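Local structure of uncharacterized protein conserved in bacteria (Streptococcus suis, 4FZ4) at residues E15-L20 with F76-I80; L23-Y29 with E83-Q88. The protein probably binds glycosaminoglycans of the host through this domain of a surface antigen, and so mediates attachment of the bacterium to host cells. One frame throughout, in Å; residues are numbered along the deposited sequence.

Interaction 1 of 2, residues E15-L20 with F76-I80; sequences ELEKEL and FKYQI. With NO3 (nitrate ion), chain D.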
loop_
_atom_site.group_PDB
_atom_site.type_symbol
_atom_site.label_atom_id
_atom_site.label_comp_id
_atom_site.label_asym_id
_atom_site.label_seq_id
_atom_site.Cartn_x
_atom_site.Cartn_y
_atom_site.Cartn_z
ATOM N N GLU A 15 -1.480 14.161 4.077
ATOM C CA GLU A 15 -2.298 13.228 3.319
ATOM C C GLU A 15 -1.859 11.826 3.743
ATOM O O GLU A 15 -2.682 10.922 3.907
ATOM C CB GLU A 15 -2.084 13.400 1.819
ATOM C CG GLU A 15 -3.210 12.808 0.980
ATOM C CD GLU A 15 -2.834 12.624 -0.487
ATOM O OE1 GLU A 15 -2.209 13.542 -1.069
ATOM O OE2 GLU A 15 -3.175 11.563 -1.057
ATOM N N LEU A 16 -0.557 11.653 3.940
ATOM C CA LEU A 16 -0.028 10.354 4.357
ATOM C C LEU A 16 -0.474 10.015 5.766
ATOM O O LEU A 16 -0.631 8.838 6.110
ATOM C CB LEU A 16 1.491 10.352 4.302
ATOM C CG LEU A 16 2.073 10.428 2.897
ATOM C CD1 LEU A 16 3.534 10.829 2.999
ATOM C CD2 LEU A 16 1.918 9.077 2.191
ATOM N N GLU A 17 -0.664 11.048 6.584
ATOM C CA GLU A 17 -1.113 10.859 7.962
ATOM C C GLU A 17 -2.539 10.334 7.944
ATOM O O GLU A 17 -2.905 9.464 8.732
ATOM C CB GLU A 17 -1.075 12.183 8.734
ATOM C CG GLU A 17 0.315 12.768 8.920
ATOM C CD GLU A 17 0.305 14.042 9.747
ATOM O OE1 GLU A 17 -0.488 14.956 9.432
ATOM O OE2 GLU A 17 1.096 14.132 10.707
ATOM N N LYS A 18 -3.340 10.877 7.034
ATOM C CA LYS A 18 -4.730 10.471 6.895
ATOM C C LYS A 18 -4.773 9.040 6.375
ATOM O O LYS A 18 -5.547 8.217 6.861
ATOM C CB LYS A 18 -5.455 11.413 5.933
ATOM C CG LYS A 18 -6.902 11.040 5.665
ATOM C CD LYS A 18 -7.689 12.213 5.099
ATOM C CE LYS A 18 -7.780 13.351 6.119
ATOM N NZ LYS A 18 -8.599 14.515 5.660
ATOM N N GLU A 19 -3.919 8.748 5.399
ATOM C CA GLU A 19 -3.838 7.419 4.808
ATOM C C GLU A 19 -3.467 6.368 5.841
ATOM O O GLU A 19 -4.078 5.296 5.900
ATOM C CB GLU A 19 -2.806 7.405 3.682
ATOM C CG GLU A 19 -3.181 8.236 2.471
ATOM C CD GLU A 19 -4.401 7.696 1.750
ATOM O OE1 GLU A 19 -4.721 8.208 0.655
ATOM O OE2 GLU A 19 -5.041 6.763 2.275
ATOM N N LEU A 20 -2.452 6.663 6.645
ATOM C CA LEU A 20 -2.030 5.724 7.675
ATOM C C LEU A 20 -3.139 5.571 8.699
ATOM O O LEU A 20 -3.286 4.508 9.306
ATOM C CB LEU A 20 -0.748 6.199 8.359
ATOM C CG LEU A 20 0.468 6.133 7.427
ATOM C CD1 LEU A 20 1.683 6.811 8.060
ATOM C CD2 LEU A 20 0.739 4.680 7.080
ATOM N N PHE A 76 5.731 6.026 -0.762
ATOM C CA PHE A 76 5.127 5.557 0.481
ATOM C C PHE A 76 3.618 5.387 0.328
ATOM O O PHE A 76 3.037 4.381 0.754
ATOM C CB PHE A 76 5.445 6.540 1.612
ATOM C CG PHE A 76 5.081 6.031 2.977
ATOM C CD1 PHE A 76 5.160 4.672 3.272
ATOM C CD2 PHE A 76 4.649 6.907 3.969
ATOM C CE1 PHE A 76 4.805 4.191 4.530
ATOM C CE2 PHE A 76 4.291 6.441 5.230
ATOM C CZ PHE A 76 4.367 5.081 5.510
ATOM N N LYS A 77 2.990 6.375 -0.292
ATOM C CA LYS A 77 1.559 6.346 -0.515
ATOM C C LYS A 77 1.155 5.044 -1.222
ATOM O O LYS A 77 0.201 4.376 -0.821
ATOM C CB LYS A 77 1.167 7.564 -1.344
ATOM C CG LYS A 77 -0.221 7.523 -1.931
ATOM C CD LYS A 77 -0.428 8.691 -2.882
ATOM C CE LYS A 77 -1.756 8.559 -3.603
ATOM N NZ LYS A 77 -1.944 9.618 -4.627
ATOM N N TYR A 78 1.896 4.674 -2.263
ATOM C CA TYR A 78 1.607 3.446 -2.994
ATOM C C TYR A 78 1.931 2.202 -2.176
ATOM O O TYR A 78 1.303 1.156 -2.355
ATOM C CB TYR A 78 2.355 3.452 -4.330
ATOM C CG TYR A 78 1.793 4.504 -5.261
ATOM C CD1 TYR A 78 0.544 4.336 -5.850
ATOM C CD2 TYR A 78 2.456 5.721 -5.460
ATOM C CE1 TYR A 78 -0.042 5.351 -6.609
ATOM C CE2 TYR A 78 1.879 6.750 -6.217
ATOM C CZ TYR A 78 0.628 6.553 -6.789
ATOM O OH TYR A 78 0.049 7.546 -7.549
ATOM N N GLN A 79 2.895 2.318 -1.266
ATOM C CA GLN A 79 3.258 1.193 -0.407
ATOM C C GLN A 79 2.140 1.010 0.607
ATOM O O GLN A 79 1.838 -0.111 1.027
ATOM C CB GLN A 79 4.583 1.467 0.308
ATOM C CG GLN A 79 5.744 1.590 -0.652
ATOM C CD GLN A 79 6.956 2.268 -0.058
ATOM O OE1 GLN A 79 7.979 2.413 -0.735
ATOM N NE2 GLN A 79 6.858 2.698 1.201
ATOM N N ILE A 80 1.523 2.118 1.001
ATOM C CA ILE A 80 0.410 2.058 1.947
ATOM C C ILE A 80 -0.765 1.330 1.294
ATOM O O ILE A 80 -1.424 0.496 1.922
ATOM C CB ILE A 80 -0.055 3.467 2.355
ATOM C CG1 ILE A 80 1.000 4.108 3.269
ATOM C CG2 ILE A 80 -1.425 3.389 3.049
ATOM C CD1 ILE A 80 0.773 5.590 3.518
HETATM N N NO3 D . 9.036 4.907 2.086
HETATM O O1 NO3 D . 8.560 3.843 2.900
HETATM O O2 NO3 D . 8.913 6.254 2.525
HETATM O O3 NO3 D . 9.651 4.620 0.835
#
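This is parallel helix-helix packing within the all-helical GAG-binding domain. Helices 3-23 and 66-95 run side by side, their short axes 10.5 Å apart at an angle of 12°. The repeat is i to i+4 on both sides: L16 and L20 face F76 and I80. L16 and L20 share one rotamer, chi1 m and chi2 t, so their corresponding methyls are similarly placed, and both CD2 atoms meet I80 CD1 (3.9 Å from L16, 3.7 Å from L20). L16 CD2 also lies 3.9 Å from F76 CD2. L20 leaves its backbone sideways, but its end turns in, and CD1 comes within 3.9 Å of F76 CE2. F76 has chi1 t, which carries its ring to one flank of the interface, obliquely beside L16 and L20. I80, also m and t, pushes CD1 between L16, L20 and the CB of E19. At one margin K77 is fully extended along its aliphatic chain. K77 NZ stays 4.2 Å from E15 OE2, too far for a salt bridge. Helix 36-55 closes the apolar layer, with M53 on L16 and W42 on I80. Q79 NE2 donates a 2.7 Å hydrogen bond to O1 of a nitrate ion, probably from the crystallisation liquor.

Interaction 2 of 2, residues L23-Y29 with E83-Q88; sequences LDKVPSY and ENYIRQ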
loop_
_atom_site.group_PDB
_atom_site.type_symbol
_atom_site.label_atom_id
_atom_site.label_comp_id
_atom_site.label_asym_id
_atom_site.label_seq_id
_atom_site.Cartn_x
_atom_site.Cartn_y
_atom_site.Cartn_z
ATOM N N LEU A 23 -5.510 3.100 7.260
ATOM C CA LEU A 23 -4.879 1.785 7.188
ATOM C C LEU A 23 -5.089 1.150 8.557
ATOM O O LEU A 23 -5.334 -0.055 8.676
ATOM C CB LEU A 23 -3.379 1.930 6.920
ATOM C CG LEU A 23 -2.521 0.801 6.317
ATOM C CD1 LEU A 23 -1.372 0.527 7.254
ATOM C CD2 LEU A 23 -3.331 -0.460 6.043
ATOM N N ASP A 24 -5.000 1.983 9.588
ATOM C CA ASP A 24 -5.168 1.521 10.962
ATOM C C ASP A 24 -6.528 0.897 11.252
ATOM O O ASP A 24 -6.666 0.143 12.210
ATOM C CB ASP A 24 -4.923 2.665 11.941
ATOM C CG ASP A 24 -3.729 2.415 12.826
ATOM O OD1 ASP A 24 -2.594 2.410 12.304
ATOM O OD2 ASP A 24 -3.929 2.211 14.043
ATOM N N LYS A 25 -7.531 1.214 10.439
ATOM C CA LYS A 25 -8.859 0.645 10.634
ATOM C C LYS A 25 -8.943 -0.732 9.986
ATOM O O LYS A 25 -9.774 -1.562 10.357
ATOM C CB LYS A 25 -9.931 1.555 10.032
ATOM C CG LYS A 25 -10.341 2.722 10.915
ATOM C CD LYS A 25 -9.167 3.620 11.253
ATOM C CE LYS A 25 -9.642 4.878 11.953
ATOM N NZ LYS A 25 -10.651 5.596 11.119
ATOM N N VAL A 26 -8.077 -0.970 9.012
ATOM C CA VAL A 26 -8.058 -2.242 8.310
ATOM C C VAL A 26 -7.239 -3.256 9.114
ATOM O O VAL A 26 -6.069 -3.022 9.428
ATOM C CB VAL A 26 -7.474 -2.061 6.885
ATOM C CG1 VAL A 26 -7.602 -3.346 6.099
ATOM C CG2 VAL A 26 -8.208 -0.919 6.170
ATOM N N PRO A 27 -7.857 -4.392 9.473
ATOM C CA PRO A 27 -7.217 -5.465 10.248
ATOM C C PRO A 27 -5.897 -5.940 9.632
ATOM O O PRO A 27 -5.763 -5.973 8.407
ATOM C CB PRO A 27 -8.271 -6.575 10.239
ATOM C CG PRO A 27 -9.573 -5.821 10.133
ATOM C CD PRO A 27 -9.242 -4.756 9.114
ATOM N N SER A 28 -4.929 -6.304 10.474
ATOM C CA SER A 28 -3.650 -6.795 9.969
ATOM C C SER A 28 -3.791 -8.291 9.706
ATOM O O SER A 28 -4.527 -8.978 10.412
ATOM C CB SER A 28 -2.528 -6.549 10.981
ATOM O OG SER A 28 -1.266 -6.906 10.431
ATOM N N TYR A 29 -3.094 -8.791 8.693
ATOM C CA TYR A 29 -3.164 -10.206 8.326
ATOM C C TYR A 29 -2.530 -11.146 9.347
ATOM O O TYR A 29 -2.770 -12.354 9.313
ATOM C CB TYR A 29 -2.519 -10.415 6.955
ATOM C CG TYR A 29 -1.320 -9.527 6.729
ATOM C CD1 TYR A 29 -0.122 -9.755 7.405
ATOM C CD2 TYR A 29 -1.407 -8.410 5.888
ATOM C CE1 TYR A 29 0.963 -8.888 7.258
ATOM C CE2 TYR A 29 -0.332 -7.537 5.737
ATOM C CZ TYR A 29 0.852 -7.779 6.426
ATOM O OH TYR A 29 1.911 -6.899 6.306
ATOM N N GLU A 83 -0.160 -2.515 1.280
ATOM C CA GLU A 83 -0.378 -3.079 2.608
ATOM C C GLU A 83 -1.882 -3.139 2.853
ATOM O O GLU A 83 -2.396 -4.074 3.466
ATOM C CB GLU A 83 0.290 -2.182 3.654
ATOM C CG GLU A 83 -0.155 -2.429 5.077
ATOM C CD GLU A 83 0.257 -3.793 5.618
ATOM O OE1 GLU A 83 0.806 -4.613 4.846
ATOM O OE2 GLU A 83 0.025 -4.044 6.822
ATOM N N ASN A 84 -2.589 -2.132 2.357
ATOM C CA ASN A 84 -4.035 -2.048 2.526
ATOM C C ASN A 84 -4.732 -3.159 1.728
ATOM O O ASN A 84 -5.541 -3.909 2.269
ATOM C CB ASN A 84 -4.515 -0.668 2.054
ATOM C CG ASN A 84 -5.931 -0.365 2.484
ATOM O OD1 ASN A 84 -6.808 -1.220 2.408
ATOM N ND2 ASN A 84 -6.164 0.863 2.939
ATOM N N TYR A 85 -4.438 -3.237 0.429
ATOM C CA TYR A 85 -5.005 -4.282 -0.415
ATOM C C TYR A 85 -4.767 -5.657 0.191
ATOM O O TYR A 85 -5.684 -6.473 0.277
ATOM C CB TYR A 85 -4.368 -4.258 -1.805
ATOM C CG TYR A 85 -4.753 -3.068 -2.647
ATOM C CD1 TYR A 85 -5.836 -2.256 -2.284
ATOM C CD2 TYR A 85 -4.083 -2.786 -3.843
ATOM C CE1 TYR A 85 -6.246 -1.210 -3.082
ATOM C CE2 TYR A 85 -4.495 -1.732 -4.658
ATOM C CZ TYR A 85 -5.583 -0.952 -4.267
ATOM O OH TYR A 85 -6.046 0.058 -5.084
ATOM N N ILE A 86 -3.537 -5.917 0.617
ATOM C CA ILE A 86 -3.232 -7.219 1.181
ATOM C C ILE A 86 -3.975 -7.492 2.493
ATOM O O ILE A 86 -4.434 -8.618 2.722
ATOM C CB ILE A 86 -1.706 -7.410 1.344
ATOM C CG1 ILE A 86 -1.056 -7.398 -0.046
ATOM C CG2 ILE A 86 -1.402 -8.767 1.998
ATOM C CD1 ILE A 86 0.452 -7.556 -0.023
ATOM N N ARG A 87 -4.111 -6.477 3.347
ATOM C CA ARG A 87 -4.851 -6.671 4.584
ATOM C C ARG A 87 -6.282 -7.053 4.250
ATOM O O ARG A 87 -6.877 -7.874 4.940
ATOM C CB ARG A 87 -4.861 -5.406 5.448
ATOM C CG ARG A 87 -3.616 -5.249 6.316
ATOM C CD ARG A 87 -3.753 -4.108 7.311
ATOM N NE ARG A 87 -2.441 -3.594 7.687
ATOM C CZ ARG A 87 -2.231 -2.650 8.597
ATOM N NH1 ARG A 87 -3.254 -2.106 9.245
ATOM N NH2 ARG A 87 -0.995 -2.234 8.844
ATOM N N GLN A 88 -6.832 -6.464 3.186
ATOM C CA GLN A 88 -8.211 -6.760 2.783
ATOM C C GLN A 88 -8.378 -8.185 2.261
ATOM O O GLN A 88 -9.298 -8.888 2.658
ATOM C CB GLN A 88 -8.689 -5.762 1.720
ATOM C CG GLN A 88 -8.930 -4.333 2.250
ATOM C CD GLN A 88 -9.295 -3.363 1.126
ATOM O OE1 GLN A 88 -10.311 -3.530 0.451
ATOM N NE2 GLN A 88 -8.458 -2.356 0.913
#
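R87 lays its guanidinium between L23 and S28, with L23 CD1 over one face and S28 CB over the other. With chi2 to chi4 all t, it stays extended and carries the guanidinium into the loop's bend. R87 NH1 donates a 3.0 Å hydrogen bond to V26 O. On the helix, R87 NE makes a salt bridge to E83 OE2 at 2.7 Å, one turn back, and R87 NH2 bonds the same oxygen at 2.9 Å. The loop starts with a type I beta turn from L23 to V26 (V26 N to L23 O, 2.9 Å). It takes the chain out of helix 3-23 and along helix 66-95. V26 points toward the helix and rests CG1 on R87 CB at 3.5 Å. Farther along, Y29 turns its ring in: Y29 CD2 touches I86 CG2 at 3.9 Å, and Q38 of helix 36-55 also borders the ring. Y29 OH donates to E83 OE1 at 2.9 Å, so E83 uses one carboxylate oxygen for Y29 and the other for R87.

Both contacts use helix 66-95, and interaction 2 lies farther along it. Their centres are 12 Å apart. The other partner changes from helix 3-23 in interaction 1 to the loop that follows it in interaction 2. Both are partly buried, but only interaction 2 has exposed residues among those that touch, in its loop. Interaction 1 is mainly apolar side-chain packing, with charged groups at its margin. Interaction 2 mixes apolar contacts with two hydrogen bonds, one from R87 to a loop carbonyl and one between the side chains of Y29 and E83. It buries more surface, 526 against 338 Å². Helix 36-55 borders both: W42 touches I80 in the first and E83 in the second.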